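Local atomic coordinates of 5-formaminoimidazole-4-carboxamide-1-(beta)-D-ribofuranosyl 5'-monophosphate synthetase (Methanocaldococcus jannaschii, PDB entry 2R7L), a protein that catalyses the ATP- and formate-dependent formylation of the purine precursor AICAR to FAICAR without folates, working as a homohexameric ligase of the ATP-grasp superfamily. Residues A[111-123]-A[282-294]. Numbering follows the deposited sequence.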
loop_
_atom_site.group_PDB
_atom_site.type_symbol
_atom_site.label_atom_id
_atom_site.label_comp_id
_atom_site.label_asym_id
_atom_site.label_seq_id
_atom_site.Cartn_x
_atom_site.Cartn_y
_atom_site.Cartn_z
ATOM N N PRO A 111 -32.069 -10.397 -8.514
ATOM C CA PRO A 111 -30.866 -10.945 -9.126
ATOM C C PRO A 111 -29.932 -11.498 -8.054
ATOM O O PRO A 111 -29.828 -10.925 -6.970
ATOM C CB PRO A 111 -30.247 -9.728 -9.814
ATOM C CG PRO A 111 -31.408 -8.861 -10.131
ATOM C CD PRO A 111 -32.351 -9.028 -8.979
ATOM N N MET A 112 -29.272 -12.610 -8.349
ATOM C CA MET A 112 -28.486 -13.307 -7.337
ATOM C C MET A 112 -27.200 -13.797 -7.959
ATOM O O MET A 112 -27.223 -14.400 -9.025
ATOM C CB MET A 112 -29.273 -14.493 -6.773
ATOM C CG MET A 112 -29.209 -14.624 -5.256
ATOM S SD MET A 112 -30.065 -16.092 -4.635
ATOM C CE MET A 112 -29.177 -17.366 -5.544
ATOM N N PHE A 113 -26.075 -13.525 -7.304
ATOM C CA PHE A 113 -24.793 -14.011 -7.795
ATOM C C PHE A 113 -24.716 -15.529 -7.619
ATOM O O PHE A 113 -24.998 -16.045 -6.541
ATOM C CB PHE A 113 -23.638 -13.331 -7.049
ATOM C CG PHE A 113 -22.280 -13.744 -7.537
ATOM C CD1 PHE A 113 -21.728 -13.160 -8.667
ATOM C CD2 PHE A 113 -21.558 -14.723 -6.874
ATOM C CE1 PHE A 113 -20.477 -13.541 -9.126
ATOM C CE2 PHE A 113 -20.309 -15.110 -7.327
ATOM C CZ PHE A 113 -19.761 -14.512 -8.452
ATOM N N GLY A 114 -24.336 -16.236 -8.678
ATOM C CA GLY A 114 -24.226 -17.689 -8.629
ATOM C C GLY A 114 -25.261 -18.446 -9.452
ATOM O O GLY A 114 -26.095 -17.845 -10.137
ATOM N N ASN A 115 -25.195 -19.774 -9.383
ATOM C CA ASN A 115 -26.123 -20.644 -10.102
ATOM C C ASN A 115 -27.245 -21.085 -9.171
ATOM O O ASN A 115 -27.061 -21.952 -8.324
ATOM C CB ASN A 115 -25.385 -21.850 -10.700
ATOM C CG ASN A 115 -26.328 -22.872 -11.316
ATOM O OD1 ASN A 115 -27.542 -22.727 -11.240
ATOM N ND2 ASN A 115 -25.768 -23.914 -11.926
ATOM N N ARG A 116 -28.405 -20.463 -9.339
ATOM C CA ARG A 116 -29.555 -20.645 -8.459
ATOM C C ARG A 116 -30.032 -22.096 -8.359
ATOM O O ARG A 116 -30.435 -22.547 -7.289
ATOM C CB ARG A 116 -30.706 -19.783 -8.971
ATOM C CG ARG A 116 -31.709 -19.376 -7.934
ATOM C CD ARG A 116 -32.828 -18.611 -8.602
ATOM N NE ARG A 116 -33.479 -17.685 -7.686
ATOM C CZ ARG A 116 -33.306 -16.369 -7.708
ATOM N NH1 ARG A 116 -32.500 -15.818 -8.610
ATOM N NH2 ARG A 116 -33.943 -15.604 -6.833
ATOM N N ARG A 117 -29.998 -22.809 -9.480
ATOM C CA ARG A 117 -30.487 -24.184 -9.535
ATOM C C ARG A 117 -29.624 -25.122 -8.686
ATOM O O ARG A 117 -30.127 -26.065 -8.076
ATOM C CB ARG A 117 -30.517 -24.688 -10.984
ATOM C CG ARG A 117 -31.417 -23.903 -11.941
ATOM C CD ARG A 117 -32.905 -24.200 -11.736
ATOM N NE ARG A 117 -33.558 -23.188 -10.907
ATOM C CZ ARG A 117 -34.848 -23.196 -10.581
ATOM N NH1 ARG A 117 -35.645 -24.169 -11.010
ATOM N NH2 ARG A 117 -35.343 -22.227 -9.820
ATOM N N ILE A 118 -28.324 -24.847 -8.641
ATOM C CA ILE A 118 -27.372 -25.764 -8.029
ATOM C C ILE A 118 -27.368 -25.703 -6.504
ATOM O O ILE A 118 -26.749 -26.532 -5.844
ATOM C CB ILE A 118 -25.950 -25.568 -8.595
ATOM C CG1 ILE A 118 -25.170 -26.879 -8.527
ATOM C CG2 ILE A 118 -25.224 -24.428 -7.885
ATOM C CD1 ILE A 118 -23.771 -26.780 -9.048
ATOM N N LEU A 119 -28.083 -24.740 -5.938
ATOM C CA LEU A 119 -28.174 -24.635 -4.493
ATOM C C LEU A 119 -28.934 -25.831 -3.921
ATOM O O LEU A 119 -28.828 -26.142 -2.733
ATOM C CB LEU A 119 -28.854 -23.323 -4.086
ATOM C CG LEU A 119 -28.143 -22.012 -4.466
ATOM C CD1 LEU A 119 -28.905 -20.813 -3.925
ATOM C CD2 LEU A 119 -26.703 -21.993 -3.976
ATOM N N ARG A 120 -29.698 -26.495 -4.779
ATOM C CA ARG A 120 -30.494 -27.637 -4.366
ATOM C C ARG A 120 -29.618 -28.883 -4.301
ATOM O O ARG A 120 -29.853 -29.778 -3.497
ATOM C CB ARG A 120 -31.660 -27.849 -5.329
ATOM C CG ARG A 120 -32.869 -28.456 -4.663
ATOM C CD ARG A 120 -34.028 -28.588 -5.616
ATOM N NE ARG A 120 -35.039 -27.540 -5.469
ATOM C CZ ARG A 120 -35.636 -27.214 -4.327
ATOM N NH1 ARG A 120 -36.558 -26.263 -4.314
ATOM N NH2 ARG A 120 -35.306 -27.822 -3.195
ATOM N N TRP A 121 -28.594 -28.922 -5.142
ATOM C CA TRP A 121 -27.653 -30.030 -5.141
ATOM C C TRP A 121 -26.709 -30.021 -3.936
ATOM O O TRP A 121 -25.954 -30.970 -3.726
ATOM C CB TRP A 121 -26.863 -30.043 -6.444
ATOM C CG TRP A 121 -27.667 -30.534 -7.605
ATOM C CD1 TRP A 121 -28.820 -29.987 -8.100
ATOM C CD2 TRP A 121 -27.387 -31.680 -8.415
ATOM N NE1 TRP A 121 -29.268 -30.723 -9.171
ATOM C CE2 TRP A 121 -28.407 -31.768 -9.383
ATOM C CE3 TRP A 121 -26.369 -32.642 -8.415
ATOM C CZ2 TRP A 121 -28.438 -32.779 -10.342
ATOM C CZ3 TRP A 121 -26.398 -33.643 -9.368
ATOM C CH2 TRP A 121 -27.426 -33.704 -10.318
ATOM N N GLU A 122 -26.754 -28.952 -3.144
ATOM C CA GLU A 122 -25.928 -28.867 -1.939
ATOM C C GLU A 122 -26.768 -29.182 -0.713
ATOM O O GLU A 122 -26.243 -29.432 0.366
ATOM C CB GLU A 122 -25.291 -27.476 -1.792
ATOM C CG GLU A 122 -26.269 -26.386 -1.348
ATOM C CD GLU A 122 -25.589 -25.104 -0.882
ATOM O OE1 GLU A 122 -26.314 -24.172 -0.467
ATOM O OE2 GLU A 122 -24.339 -25.025 -0.927
ATOM N N SER A 123 -28.083 -29.166 -0.888
ATOM C CA SER A 123 -29.002 -29.383 0.218
ATOM C C SER A 123 -29.349 -30.857 0.362
ATOM O O SER A 123 -29.635 -31.326 1.458
ATOM C CB SER A 123 -30.285 -28.581 0.002
ATOM O OG SER A 123 -30.947 -29.014 -1.177
ATOM N N ALA A 282 -20.345 -30.631 -12.963
ATOM C CA ALA A 282 -21.490 -29.793 -12.597
ATOM C C ALA A 282 -22.007 -29.001 -13.801
ATOM O O ALA A 282 -23.173 -28.610 -13.848
ATOM C CB ALA A 282 -21.129 -28.857 -11.460
ATOM N N LYS A 283 -21.130 -28.766 -14.771
ATOM C CA LYS A 283 -21.541 -28.152 -16.031
ATOM C C LYS A 283 -22.547 -29.049 -16.756
ATOM O O LYS A 283 -23.566 -28.571 -17.258
ATOM C CB LYS A 283 -20.327 -27.883 -16.921
ATOM C CG LYS A 283 -19.555 -26.623 -16.554
ATOM C CD LYS A 283 -18.288 -26.488 -17.381
ATOM C CE LYS A 283 -17.602 -25.157 -17.114
ATOM N NZ LYS A 283 -16.147 -25.242 -17.408
ATOM N N GLU A 284 -22.255 -30.349 -16.792
ATOM C CA GLU A 284 -23.132 -31.341 -17.418
ATOM C C GLU A 284 -24.424 -31.553 -16.638
ATOM O O GLU A 284 -25.505 -31.587 -17.220
ATOM C CB GLU A 284 -22.408 -32.680 -17.559
ATOM C CG GLU A 284 -21.140 -32.635 -18.386
ATOM C CD GLU A 284 -20.378 -33.941 -18.322
ATOM O OE1 GLU A 284 -20.875 -34.873 -17.657
ATOM O OE2 GLU A 284 -19.288 -34.042 -18.926
ATOM N N LEU A 285 -24.312 -31.689 -15.318
ATOM C CA LEU A 285 -25.458 -32.056 -14.489
ATOM C C LEU A 285 -26.373 -30.896 -14.114
ATOM O O LEU A 285 -27.584 -31.086 -13.961
ATOM C CB LEU A 285 -25.006 -32.793 -13.222
ATOM C CG LEU A 285 -24.075 -34.005 -13.369
ATOM C CD1 LEU A 285 -23.881 -34.683 -12.013
ATOM C CD2 LEU A 285 -24.596 -35.001 -14.403
ATOM N N VAL A 286 -25.811 -29.699 -13.942
ATOM C CA VAL A 286 -26.636 -28.539 -13.586
ATOM C C VAL A 286 -26.164 -27.246 -14.265
ATOM O O VAL A 286 -25.558 -26.396 -13.615
ATOM C CB VAL A 286 -26.653 -28.286 -12.055
ATOM C CG1 VAL A 286 -28.006 -27.746 -11.623
ATOM C CG2 VAL A 286 -26.299 -29.548 -11.285
ATOM N N PRO A 287 -26.466 -27.084 -15.568
ATOM C CA PRO A 287 -25.959 -25.938 -16.333
ATOM C C PRO A 287 -26.374 -24.587 -15.741
ATOM O O PRO A 287 -27.516 -24.433 -15.288
ATOM C CB PRO A 287 -26.585 -26.137 -17.719
ATOM C CG PRO A 287 -26.894 -27.606 -17.786
ATOM C CD PRO A 287 -27.311 -27.963 -16.394
ATOM N N PRO A 288 -25.453 -23.602 -15.747
ATOM C CA PRO A 288 -24.085 -23.662 -16.276
ATOM C C PRO A 288 -23.041 -24.268 -15.338
ATOM O O PRO A 288 -21.849 -24.237 -15.648
ATOM C CB PRO A 288 -23.752 -22.191 -16.512
ATOM C CG PRO A 288 -24.524 -21.472 -15.467
ATOM C CD PRO A 288 -25.778 -22.265 -15.221
ATOM N N GLY A 289 -23.475 -24.815 -14.208
ATOM C CA GLY A 289 -22.549 -25.458 -13.283
ATOM C C GLY A 289 -22.274 -24.603 -12.063
ATOM O O GLY A 289 -23.160 -23.898 -11.572
ATOM N N MET A 290 -21.040 -24.669 -11.574
ATOM C CA MET A 290 -20.624 -23.864 -10.429
ATOM C C MET A 290 -20.370 -22.434 -10.884
ATOM O O MET A 290 -19.764 -22.207 -11.929
ATOM C CB MET A 290 -19.351 -24.441 -9.804
ATOM C CG MET A 290 -19.443 -25.929 -9.483
ATOM S SD MET A 290 -20.134 -26.312 -7.862
ATOM C CE MET A 290 -21.067 -24.836 -7.470
ATOM N N ILE A 291 -20.850 -21.470 -10.108
ATOM C CA ILE A 291 -20.587 -20.067 -10.411
ATOM C C ILE A 291 -20.056 -19.372 -9.168
ATOM O O ILE A 291 -20.769 -19.210 -8.179
ATOM C CB ILE A 291 -21.850 -19.341 -10.939
ATOM C CG1 ILE A 291 -22.395 -20.034 -12.196
ATOM C CG2 ILE A 291 -21.557 -17.872 -11.214
ATOM C CD1 ILE A 291 -21.453 -20.028 -13.382
ATOM N N GLY A 292 -18.790 -18.973 -9.214
ATOM C CA GLY A 292 -18.190 -18.283 -8.091
ATOM C C GLY A 292 -17.654 -19.219 -7.023
ATOM O O GLY A 292 -16.987 -20.212 -7.332
ATOM N N PRO A 293 -17.939 -18.900 -5.753
ATOM C CA PRO A 293 -17.390 -19.636 -4.624
ATOM C C PRO A 293 -17.979 -21.036 -4.444
ATOM O O PRO A 293 -19.204 -21.218 -4.505
ATOM C CB PRO A 293 -17.755 -18.758 -3.427
ATOM C CG PRO A 293 -18.970 -18.023 -3.853
ATOM C CD PRO A 293 -18.806 -17.786 -5.325
ATOM N N PHE A 294 -17.098 -22.013 -4.243
ATOM C CA PHE A 294 -17.499 -23.345 -3.787
ATOM C C PHE A 294 -16.407 -23.973 -2.935
ATOM O O PHE A 294 -15.223 -23.648 -3.074
ATOM C CB PHE A 294 -17.897 -24.269 -4.948
ATOM C CG PHE A 294 -16.751 -24.711 -5.819
ATOM C CD1 PHE A 294 -16.052 -25.873 -5.530
ATOM C CD2 PHE A 294 -16.400 -23.989 -6.948
ATOM C CE1 PHE A 294 -15.007 -26.299 -6.339
ATOM C CE2 PHE A 294 -15.352 -24.412 -7.768
ATOM C CZ PHE A 294 -14.661 -25.570 -7.462
#
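One face of the Trp121 indole lies on Val286, whose CG2 stands 3.7 Å from the centroid of the five-membered ring in a CH-pi contact, while Leu285 CD1 meets the six-membered ring at CZ3, 3.8 Å away. The Phe113 ring takes its neighbour at the edge, Pro293 CD lying 3.7 Å from CE2 and near the ring plane. Between these rings, the Asn115 amide binds the turn at 286-289. Asn115 carries CG anti to its own N (chi1 173°), which turns the amide toward this turn, and Asn115 ND2 donates to Gly289 O (2.6 Å) in a nearly straight bond (N-H...O 162°) that reaches a carbonyl lone pair; Gly289 O itself lies close to the amide plane. A weaker bond runs from Asn115 ND2 to Val286 O at 3.0 Å. Asn115 OD1 takes weak bonds from Arg117 N and Ile118 N, which helps fix the amide's rotation. The linker between helices 101-106 and 125-135 is thereby joined, within this ATP-grasp ligase, to the cis-Pro288 turn that carries helix 268-285 into strand 292-300. Cutting Trp121 back to an alanine is likely to open a gap over Val286 CG2 and leave Leu285 CD1 without its aromatic neighbour. Ile118 packs its CG1 against Val286 CG2 and its CD1 3.7 Å from Met290 CE, and Gly114 CA packs 3.7 Å from Ile291 CB.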